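PDB 1VHO: endoglucanase from Thermotoga maritima, which is probably a metal-dependent aminopeptidase of the M42 family, expected to bind two divalent metal cations per subunit, despite its endoglucanase name. Local coordinates for residues Leu10-Gly19 and Gly168-Gly178; Val183-Trp194 and Ala324-Glu335. All coordinates share one frame; numbering follows the deposited sequence.

Contact 1 (Leu10-Gly19 and Gly168-Gly178); sequences LLMELSNLDG and GKALDNRASCG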
loop_
_atom_site.group_PDB
_atom_site.type_symbol
_atom_site.label_atom_id
_atom_site.label_comp_id
_atom_site.label_asym_id
_atom_site.label_seq_id
_atom_site.Cartn_x
_atom_site.Cartn_y
_atom_site.Cartn_z
ATOM N N LEU A 10 13.031 4.251 4.210
ATOM C CA LEU A 10 11.740 3.928 4.811
ATOM C C LEU A 10 10.911 3.095 3.814
ATOM O O LEU A 10 10.226 2.150 4.202
ATOM C CB LEU A 10 10.951 5.204 5.149
ATOM C CG LEU A 10 9.470 5.060 5.531
ATOM C CD1 LEU A 10 9.279 4.312 6.825
ATOM C CD2 LEU A 10 8.865 6.481 5.662
ATOM N N LEU A 11 10.906 3.541 2.553
ATOM C CA LEU A 11 10.185 2.812 1.503
ATOM C C LEU A 11 10.779 1.418 1.318
ATOM O O LEU A 11 9.952 0.491 1.155
ATOM C CB LEU A 11 10.238 3.616 0.199
ATOM C CG LEU A 11 9.400 4.919 0.236
ATOM C CD1 LEU A 11 9.720 5.756 -1.016
ATOM C CD2 LEU A 11 7.906 4.594 0.289
HETATM N N MSE A 12 12.078 1.249 1.278
HETATM C CA MSE A 12 12.634 -0.118 1.140
HETATM C C MSE A 12 12.262 -1.010 2.304
HETATM O O MSE A 12 11.826 -2.188 2.134
HETATM C CB MSE A 12 14.171 -0.004 0.988
HETATM C CG MSE A 12 14.543 0.490 -0.410
HETATM SE SE MSE A 12 16.453 0.343 -0.617
HETATM C CE MSE A 12 16.991 1.745 0.529
ATOM N N GLU A 13 12.256 -0.453 3.529
ATOM C CA GLU A 13 11.920 -1.267 4.696
ATOM C C GLU A 13 10.433 -1.658 4.644
ATOM O O GLU A 13 10.135 -2.814 4.953
ATOM C CB GLU A 13 12.235 -0.575 6.033
ATOM C CG GLU A 13 13.735 -0.366 6.206
ATOM C CD GLU A 13 14.133 0.102 7.611
ATOM O OE1 GLU A 13 13.332 0.495 8.462
ATOM O OE2 GLU A 13 15.346 0.081 7.864
ATOM N N LEU A 14 9.574 -0.741 4.201
ATOM C CA LEU A 14 8.120 -1.041 4.145
ATOM C C LEU A 14 7.854 -2.091 3.073
ATOM O O LEU A 14 7.088 -3.011 3.282
ATOM C CB LEU A 14 7.307 0.225 3.868
ATOM C CG LEU A 14 7.144 1.198 5.075
ATOM C CD1 LEU A 14 6.605 2.549 4.583
ATOM C CD2 LEU A 14 6.201 0.556 6.076
ATOM N N SER A 15 8.560 -1.949 1.951
ATOM C CA SER A 15 8.409 -2.925 0.854
ATOM C C SER A 15 8.864 -4.324 1.271
ATOM O O SER A 15 8.183 -5.322 0.943
ATOM C CB SER A 15 9.272 -2.402 -0.304
ATOM O OG SER A 15 9.335 -3.412 -1.313
ATOM N N ASN A 16 9.969 -4.420 2.008
ATOM C CA ASN A 16 10.499 -5.737 2.396
ATOM C C ASN A 16 9.660 -6.473 3.424
ATOM O O ASN A 16 9.748 -7.714 3.452
ATOM C CB ASN A 16 11.947 -5.634 2.891
ATOM C CG ASN A 16 12.909 -5.294 1.763
ATOM O OD1 ASN A 16 12.672 -5.569 0.589
ATOM N ND2 ASN A 16 14.053 -4.701 2.118
ATOM N N LEU A 17 8.973 -5.791 4.339
ATOM C CA LEU A 17 8.104 -6.453 5.303
ATOM C C LEU A 17 7.019 -7.285 4.589
ATOM O O LEU A 17 6.544 -6.929 3.495
ATOM C CB LEU A 17 7.360 -5.377 6.113
ATOM C CG LEU A 17 8.295 -4.507 6.980
ATOM C CD1 LEU A 17 7.486 -3.270 7.408
ATOM C CD2 LEU A 17 8.752 -5.326 8.180
ATOM N N ASP A 18 6.605 -8.372 5.266
ATOM C CA ASP A 18 5.564 -9.218 4.704
ATOM C C ASP A 18 4.244 -9.060 5.438
ATOM O O ASP A 18 4.130 -9.403 6.633
ATOM C CB ASP A 18 5.998 -10.689 4.684
ATOM C CG ASP A 18 7.224 -10.967 3.835
ATOM O OD1 ASP A 18 7.537 -10.187 2.909
ATOM O OD2 ASP A 18 7.948 -11.980 4.086
ATOM N N GLY A 19 3.225 -8.603 4.695
ATOM C CA GLY A 19 1.879 -8.471 5.291
ATOM C C GLY A 19 0.818 -8.798 4.251
ATOM O O GLY A 19 0.132 -7.918 3.702
ATOM N N GLY A 168 10.718 -2.346 -5.617
ATOM C CA GLY A 168 10.464 -3.430 -4.652
ATOM C C GLY A 168 8.992 -3.831 -4.707
ATOM O O GLY A 168 8.204 -3.299 -5.493
ATOM N N LYS A 169 8.708 -4.951 -4.035
ATOM C CA LYS A 169 7.348 -5.468 -4.061
ATOM C C LYS A 169 6.418 -4.572 -3.234
ATOM O O LYS A 169 6.879 -3.905 -2.289
ATOM C CB LYS A 169 7.244 -6.901 -3.481
ATOM C CG LYS A 169 7.753 -6.971 -1.986
ATOM C CD LYS A 169 7.480 -8.403 -1.494
ATOM C CE LYS A 169 7.958 -8.638 -0.049
ATOM N NZ LYS A 169 7.080 -8.033 0.980
ATOM N N ALA A 170 5.130 -4.741 -3.488
ATOM C CA ALA A 170 4.094 -4.075 -2.676
ATOM C C ALA A 170 4.160 -2.582 -2.503
ATOM O O ALA A 170 3.383 -2.043 -1.664
ATOM C CB ALA A 170 4.088 -4.705 -1.257
ATOM N N LEU A 171 4.857 -1.858 -3.381
ATOM C CA LEU A 171 4.832 -0.391 -3.253
ATOM C C LEU A 171 3.500 0.194 -3.594
ATOM O O LEU A 171 3.161 1.310 -3.174
ATOM C CB LEU A 171 6.010 0.209 -4.053
ATOM C CG LEU A 171 7.388 -0.106 -3.501
ATOM C CD1 LEU A 171 8.489 0.151 -4.534
ATOM C CD2 LEU A 171 7.711 0.698 -2.240
ATOM N N ASP A 172 2.617 -0.508 -4.358
ATOM C CA ASP A 172 1.309 0.011 -4.669
ATOM C C ASP A 172 0.528 0.352 -3.396
ATOM O O ASP A 172 -0.439 1.113 -3.485
ATOM C CB ASP A 172 0.522 -0.882 -5.637
ATOM C CG ASP A 172 0.483 -2.327 -5.139
ATOM O OD1 ASP A 172 -0.057 -2.565 -4.051
ATOM O OD2 ASP A 172 1.053 -3.208 -5.798
ATOM N N ASN A 173 0.854 -0.273 -2.243
ATOM C CA ASN A 173 0.239 0.148 -0.996
ATOM C C ASN A 173 1.306 0.739 -0.050
ATOM O O ASN A 173 1.087 1.718 0.672
ATOM C CB ASN A 173 -0.417 -1.044 -0.249
ATOM C CG ASN A 173 -1.728 -1.433 -0.911
ATOM O OD1 ASN A 173 -2.362 -0.571 -1.549
ATOM N ND2 ASN A 173 -2.227 -2.642 -0.651
ATOM N N ARG A 174 2.506 0.143 -0.053
ATOM C CA ARG A 174 3.556 0.575 0.894
ATOM C C ARG A 174 4.087 1.993 0.630
ATOM O O ARG A 174 4.451 2.688 1.594
ATOM C CB ARG A 174 4.667 -0.434 1.006
ATOM C CG ARG A 174 4.255 -1.860 1.453
ATOM C CD ARG A 174 3.873 -1.929 2.947
ATOM N NE ARG A 174 3.076 -3.152 3.118
ATOM C CZ ARG A 174 3.488 -4.403 2.995
ATOM N NH1 ARG A 174 4.762 -4.715 2.732
ATOM N NH2 ARG A 174 2.531 -5.369 3.053
ATOM N N ALA A 175 4.060 2.459 -0.619
ATOM C CA ALA A 175 4.528 3.848 -0.847
ATOM C C ALA A 175 3.563 4.798 -0.156
ATOM O O ALA A 175 4.023 5.774 0.453
ATOM C CB ALA A 175 4.570 4.158 -2.343
ATOM N N SER A 176 2.259 4.503 -0.165
ATOM C CA SER A 176 1.269 5.338 0.500
ATOM C C SER A 176 1.414 5.303 2.025
ATOM O O SER A 176 1.221 6.321 2.711
ATOM C CB SER A 176 -0.149 4.877 0.119
ATOM O OG SER A 176 -0.363 5.092 -1.301
ATOM N N CYS A 177 1.750 4.135 2.571
ATOM C CA CYS A 177 2.031 4.004 3.990
ATOM C C CYS A 177 3.227 4.949 4.288
ATOM O O CYS A 177 3.140 5.660 5.288
ATOM C CB CYS A 177 2.483 2.551 4.367
ATOM S SG CYS A 177 1.016 1.435 4.270
ATOM N N GLY A 178 4.232 4.959 3.469
ATOM C CA GLY A 178 5.432 5.804 3.615
ATOM C C GLY A 178 4.999 7.303 3.622
ATOM O O GLY A 178 5.466 8.087 4.437
HETATM O O HOH W 1 10.899 -5.632 -2.151
#

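Contact 2 (Val183-Trp194 and Ala324-Glu335); sequences VLEFLKRYDHPW and ARLLSLVAVELE. With SO4 (sulfate ion), chain D.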
loop_
_atom_site.group_PDB
_atom_site.type_symbol
_atom_site.label_atom_id
_atom_site.label_comp_id
_atom_site.label_asym_id
_atom_site.label_seq_id
_atom_site.Cartn_x
_atom_site.Cartn_y
_atom_site.Cartn_z
ATOM N N VAL A 183 4.054 12.278 6.687
ATOM C CA VAL A 183 3.173 13.401 7.091
ATOM C C VAL A 183 3.267 13.624 8.614
ATOM O O VAL A 183 3.349 14.751 9.104
ATOM C CB VAL A 183 1.705 13.074 6.769
ATOM C CG1 VAL A 183 0.734 14.104 7.365
ATOM C CG2 VAL A 183 1.495 13.020 5.259
ATOM N N LEU A 184 3.176 12.533 9.390
ATOM C CA LEU A 184 3.244 12.666 10.858
ATOM C C LEU A 184 4.569 13.256 11.279
ATOM O O LEU A 184 4.622 14.163 12.134
ATOM C CB LEU A 184 2.964 11.313 11.516
ATOM C CG LEU A 184 1.510 10.821 11.371
ATOM C CD1 LEU A 184 1.396 9.372 11.811
ATOM C CD2 LEU A 184 0.556 11.658 12.231
ATOM N N GLU A 185 5.668 12.845 10.646
ATOM C CA GLU A 185 6.966 13.407 10.958
ATOM C C GLU A 185 6.981 14.901 10.677
ATOM O O GLU A 185 7.393 15.684 11.537
ATOM C CB GLU A 185 8.096 12.691 10.218
ATOM C CG GLU A 185 9.454 13.291 10.556
ATOM C CD GLU A 185 10.514 12.972 9.536
ATOM O OE1 GLU A 185 11.498 13.749 9.457
ATOM O OE2 GLU A 185 10.362 12.006 8.784
ATOM N N PHE A 186 6.477 15.327 9.514
ATOM C CA PHE A 186 6.441 16.747 9.179
ATOM C C PHE A 186 5.522 17.596 10.041
ATOM O O PHE A 186 5.839 18.778 10.275
ATOM C CB PHE A 186 5.999 16.883 7.698
ATOM C CG PHE A 186 6.999 16.279 6.732
ATOM C CD1 PHE A 186 8.289 15.964 7.113
ATOM C CD2 PHE A 186 6.623 16.067 5.411
ATOM C CE1 PHE A 186 9.185 15.413 6.216
ATOM C CE2 PHE A 186 7.512 15.550 4.497
ATOM C CZ PHE A 186 8.806 15.220 4.883
ATOM N N LEU A 187 4.404 17.088 10.519
ATOM C CA LEU A 187 3.458 17.796 11.338
ATOM C C LEU A 187 4.046 18.245 12.680
ATOM O O LEU A 187 3.524 19.194 13.284
ATOM C CB LEU A 187 2.179 17.031 11.575
ATOM C CG LEU A 187 1.225 16.973 10.353
ATOM C CD1 LEU A 187 0.063 16.030 10.666
ATOM C CD2 LEU A 187 0.683 18.367 10.053
ATOM N N LYS A 188 5.089 17.570 13.127
ATOM C CA LYS A 188 5.778 17.962 14.359
ATOM C C LYS A 188 6.304 19.379 14.342
ATOM O O LYS A 188 6.433 20.020 15.415
ATOM C CB LYS A 188 6.956 16.962 14.566
ATOM C CG LYS A 188 6.313 15.660 15.108
ATOM C CD LYS A 188 5.959 15.951 16.553
ATOM C CE LYS A 188 5.006 14.988 17.204
ATOM N NZ LYS A 188 5.500 14.832 18.639
ATOM N N ARG A 189 6.547 19.980 13.197
ATOM C CA ARG A 189 7.068 21.326 13.076
ATOM C C ARG A 189 6.027 22.428 13.207
ATOM O O ARG A 189 6.356 23.609 13.266
ATOM C CB ARG A 189 7.652 21.479 11.650
ATOM N N TYR A 190 4.744 22.057 13.148
ATOM C CA TYR A 190 3.705 23.042 13.160
ATOM C C TYR A 190 2.667 22.910 14.265
ATOM O O TYR A 190 2.336 21.837 14.723
ATOM C CB TYR A 190 2.883 22.948 11.856
ATOM C CG TYR A 190 3.634 23.140 10.565
ATOM C CD1 TYR A 190 3.922 24.402 10.079
ATOM C CD2 TYR A 190 3.996 22.036 9.798
ATOM C CE1 TYR A 190 4.584 24.585 8.870
ATOM C CE2 TYR A 190 4.667 22.209 8.587
ATOM C CZ TYR A 190 4.956 23.471 8.139
ATOM O OH TYR A 190 5.624 23.636 6.940
ATOM N N ASP A 191 2.092 24.092 14.537
ATOM C CA ASP A 191 0.977 24.206 15.479
ATOM C C ASP A 191 -0.278 24.196 14.594
ATOM O O ASP A 191 -1.073 25.140 14.574
ATOM C CB ASP A 191 1.032 25.512 16.272
ATOM C CG ASP A 191 -0.066 25.635 17.315
ATOM O OD1 ASP A 191 -0.540 24.592 17.817
ATOM O OD2 ASP A 191 -0.459 26.790 17.648
ATOM N N HIS A 192 -0.465 23.088 13.882
ATOM C CA HIS A 192 -1.575 22.897 12.966
ATOM C C HIS A 192 -2.933 22.905 13.618
ATOM O O HIS A 192 -3.179 22.226 14.621
ATOM C CB HIS A 192 -1.343 21.584 12.205
ATOM C CG HIS A 192 -1.220 20.346 13.053
ATOM N ND1 HIS A 192 -2.264 19.548 13.381
ATOM C CD2 HIS A 192 -0.102 19.712 13.505
ATOM C CE1 HIS A 192 -1.841 18.487 14.072
ATOM N NE2 HIS A 192 -0.524 18.578 14.136
ATOM N N PRO A 193 -3.888 23.634 13.030
ATOM C CA PRO A 193 -5.223 23.772 13.543
ATOM C C PRO A 193 -6.085 22.530 13.459
ATOM O O PRO A 193 -6.928 22.268 14.310
ATOM C CB PRO A 193 -5.857 24.878 12.677
ATOM C CG PRO A 193 -4.712 25.562 12.008
ATOM C CD PRO A 193 -3.666 24.489 11.822
ATOM N N TRP A 194 -5.897 21.713 12.415
ATOM C CA TRP A 194 -6.735 20.524 12.279
ATOM C C TRP A 194 -6.268 19.353 13.147
ATOM O O TRP A 194 -5.067 19.196 13.381
ATOM C CB TRP A 194 -6.651 20.066 10.795
ATOM C CG TRP A 194 -7.395 20.949 9.851
ATOM C CD1 TRP A 194 -6.927 22.074 9.211
ATOM C CD2 TRP A 194 -8.748 20.791 9.447
ATOM N NE1 TRP A 194 -7.912 22.612 8.426
ATOM C CE2 TRP A 194 -9.052 21.858 8.567
ATOM C CE3 TRP A 194 -9.741 19.867 9.742
ATOM C CZ2 TRP A 194 -10.304 21.996 7.988
ATOM C CZ3 TRP A 194 -10.995 20.016 9.175
ATOM C CH2 TRP A 194 -11.264 21.080 8.292
ATOM N N ALA A 324 3.735 14.045 1.177
ATOM C CA ALA A 324 3.597 14.215 2.629
ATOM C C ALA A 324 3.742 15.709 3.028
ATOM O O ALA A 324 3.052 16.158 3.931
ATOM C CB ALA A 324 4.727 13.420 3.303
ATOM N N ARG A 325 4.631 16.428 2.363
ATOM C CA ARG A 325 4.797 17.867 2.654
ATOM C C ARG A 325 3.490 18.582 2.387
ATOM O O ARG A 325 2.992 19.379 3.193
ATOM C CB ARG A 325 5.957 18.461 1.796
ATOM C CG ARG A 325 6.256 19.935 2.147
ATOM C CD ARG A 325 7.593 20.376 1.568
ATOM N NE ARG A 325 7.572 20.641 0.122
ATOM C CZ ARG A 325 7.222 21.814 -0.408
ATOM N NH1 ARG A 325 6.852 22.861 0.352
ATOM N NH2 ARG A 325 7.233 21.956 -1.724
ATOM N N LEU A 326 2.869 18.315 1.223
ATOM C CA LEU A 326 1.578 18.926 0.914
ATOM C C LEU A 326 0.525 18.560 1.924
ATOM O O LEU A 326 -0.259 19.432 2.357
ATOM C CB LEU A 326 1.090 18.366 -0.471
ATOM C CG LEU A 326 -0.300 18.854 -0.886
ATOM C CD1 LEU A 326 -0.347 20.392 -0.891
ATOM C CD2 LEU A 326 -0.646 18.323 -2.296
ATOM N N LEU A 327 0.410 17.280 2.333
ATOM C CA LEU A 327 -0.630 16.878 3.273
ATOM C C LEU A 327 -0.416 17.560 4.652
ATOM O O LEU A 327 -1.402 17.948 5.298
ATOM C CB LEU A 327 -0.728 15.359 3.536
ATOM C CG LEU A 327 -1.093 14.481 2.322
ATOM C CD1 LEU A 327 -1.249 13.010 2.751
ATOM C CD2 LEU A 327 -2.381 14.961 1.691
ATOM N N SER A 328 0.829 17.688 5.061
ATOM C CA SER A 328 1.120 18.391 6.329
ATOM C C SER A 328 0.656 19.859 6.157
ATOM O O SER A 328 0.063 20.414 7.098
ATOM C CB SER A 328 2.564 18.292 6.742
ATOM O OG SER A 328 3.499 19.016 5.924
ATOM N N LEU A 329 0.881 20.494 5.034
ATOM C CA LEU A 329 0.447 21.875 4.773
ATOM C C LEU A 329 -1.057 21.993 4.722
ATOM O O LEU A 329 -1.632 23.010 5.151
ATOM C CB LEU A 329 1.134 22.440 3.526
ATOM C CG LEU A 329 2.639 22.626 3.704
ATOM C CD1 LEU A 329 3.370 22.780 2.368
ATOM C CD2 LEU A 329 2.913 23.844 4.593
ATOM N N VAL A 330 -1.759 20.949 4.264
ATOM C CA VAL A 330 -3.224 20.962 4.247
ATOM C C VAL A 330 -3.703 21.025 5.684
ATOM O O VAL A 330 -4.589 21.804 6.056
ATOM C CB VAL A 330 -3.814 19.739 3.513
ATOM C CG1 VAL A 330 -5.300 19.573 3.738
ATOM C CG2 VAL A 330 -3.542 19.870 2.000
ATOM N N ALA A 331 -3.072 20.230 6.580
ATOM C CA ALA A 331 -3.456 20.270 7.976
ATOM C C ALA A 331 -3.173 21.634 8.593
ATOM O O ALA A 331 -3.803 21.977 9.610
ATOM C CB ALA A 331 -2.747 19.161 8.784
ATOM N N VAL A 332 -2.258 22.414 8.067
ATOM C CA VAL A 332 -1.947 23.738 8.607
ATOM C C VAL A 332 -2.792 24.858 8.031
ATOM O O VAL A 332 -3.371 25.673 8.773
ATOM C CB VAL A 332 -0.471 24.075 8.353
ATOM C CG1 VAL A 332 -0.119 25.504 8.844
ATOM C CG2 VAL A 332 0.465 23.082 9.034
ATOM N N GLU A 333 -3.028 24.848 6.711
ATOM C CA GLU A 333 -3.734 25.919 6.041
ATOM C C GLU A 333 -5.125 25.684 5.532
ATOM O O GLU A 333 -5.746 26.666 5.078
ATOM C CB GLU A 333 -2.879 26.321 4.790
ATOM C CG GLU A 333 -1.514 26.846 5.276
ATOM C CD GLU A 333 -0.646 27.296 4.129
ATOM O OE1 GLU A 333 -1.094 27.206 2.963
ATOM O OE2 GLU A 333 0.516 27.694 4.344
ATOM N N LEU A 334 -5.606 24.448 5.472
ATOM C CA LEU A 334 -6.937 24.220 4.958
ATOM C C LEU A 334 -8.022 25.015 5.709
ATOM O O LEU A 334 -8.156 24.923 6.914
ATOM C CB LEU A 334 -7.351 22.759 4.942
ATOM C CG LEU A 334 -8.723 22.411 4.365
ATOM C CD1 LEU A 334 -8.787 22.760 2.866
ATOM C CD2 LEU A 334 -9.010 20.911 4.536
ATOM N N GLU A 335 -8.840 25.644 4.907
ATOM C CA GLU A 335 -10.013 26.416 5.212
ATOM C C GLU A 335 -9.755 27.697 5.992
ATOM O O GLU A 335 -10.370 28.688 5.574
ATOM C CB GLU A 335 -11.094 25.574 5.901
ATOM C CG GLU A 335 -11.324 25.872 7.365
ATOM C CD GLU A 335 -12.466 25.117 7.993
ATOM O OE1 GLU A 335 -12.681 25.240 9.221
ATOM O OE2 GLU A 335 -13.167 24.375 7.279
HETATM S S SO4 D . 7.326 25.004 2.972
HETATM O O1 SO4 D . 8.765 25.224 2.548
HETATM O O2 SO4 D . 6.484 25.721 1.963
HETATM O O3 SO4 D . 7.054 23.540 3.017
HETATM O O4 SO4 D . 7.139 25.617 4.328
#

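Contact 1 (Leu10-Gly19 and Gly168-Gly178)
Leu14 and Arg174 mark the crossing of helix 10-16 over the first turns of helix 171-178; the two axes come within 9.0 Å, with 135° between their N-to-C directions. Leu14 points at the second helix, and Leu11 reaches it with CD2, 3.6 Å from Ala175 CA; Leu14 CD1 drops to 3.6 Å from Gly178 N, where a side chain on Gly178 would run into Leu11 CD2. The polar half gathers where helix 10-16 ends. Arg174 passes along Leu14 with its CG anti to the carbonyl carbon, then bends at chi2 (-72°), which carries NH1 to two carbonyls, Leu14 O and Leu17 O, each at 2.9 Å; Leu17 O is approached from well above its carbonyl plane. Lys169 NZ donates to Ser15 O at 2.9 Å, almost in line with the C=O bond, and forms a salt bridge with Asp18 OD1. In return, Ser15 OG donates to Lys169 O at 2.7 Å, in the carbonyl plane on a lone pair, while a water bridges Ser15 OG and Lys169 N. Glu70 forms salt bridges with both Lys169 and Arg174, Val68 is a further polar partner of Arg174, and Asp18 also reaches Arg102 and Tyr104. Two cations thus hold carbonyls at the C-terminal end of one helix, beside the start of another that carries Asp172, the predicted bridging ligand of the two-metal site of M42 aminopeptidases.

Contact 2 (Val183-Trp194 and Ala324-Glu335)
Two helices packed on one side of the central mixed sheet, 183-187 and 324-333, meet here at 51° with their axes 8.5 Å apart, and the turn after the first helix folds back along the second. At Ala324 the helices come close: Val183 CG2 sits 3.6 Å from Ala324 CA and also touches Leu327, and the Phe186 ring presents its edge to the backbone at Ala324 and Arg325. Leu187 CD2 fits between Ser328 and Ala331 CB. At the end of the turn, Tyr190 lays one face on Val332 CG2, a CH-pi contact with the methyl 3.9 Å from the ring centroid, while its hydroxyl end reaches Leu329 CD2. Near that end a sulfate, probably from the crystallisation liquor, accepts a hydrogen bond from Arg325 NH1 and is also hydrogen-bonded to His269. Trp194 holds the far end: with CG anti to its carbonyl carbon (chi1 -73°), the indole turns its edge to the helix end, and NE1 donates to Leu334 O at 2.8 Å in a nearly straight bond (163°). Ala331 O lies in the indole plane, 3.2 Å from Trp194 CD1, and Leu334 CD2 lies over one face near its rim, 3.8 Å from Trp194 CZ2. A leucine in place of Trp194 would probably leave Leu334 O without this donor and open a gap over the Leu334 side chain. Beneath, Val183 and Leu327 rest on Phe64, and Val330 and Ala331 on Leu62, both of strand 61-67, while Leu329 and Leu334 pack against helix 256-268.

In the fold
Starting from the N terminus, helix 7-16 waits until residues 168-178 arrive for contact 1 to close, a loop of 148 residues that includes the six-stranded antiparallel sheet and several strands of the mixed sheet. Helix 171-187 then leads directly from contact 1 to contact 2, which opens at its C-terminal end and closes only when helix 317-333 arrives at the end of the modelled chain. The two loops therefore follow in series, neither nesting nor crossing. Their centres are 23 Å apart, and the long helix is their common member: its start joins the N-terminal helix near the predicted metal site, its end the C-terminal helix.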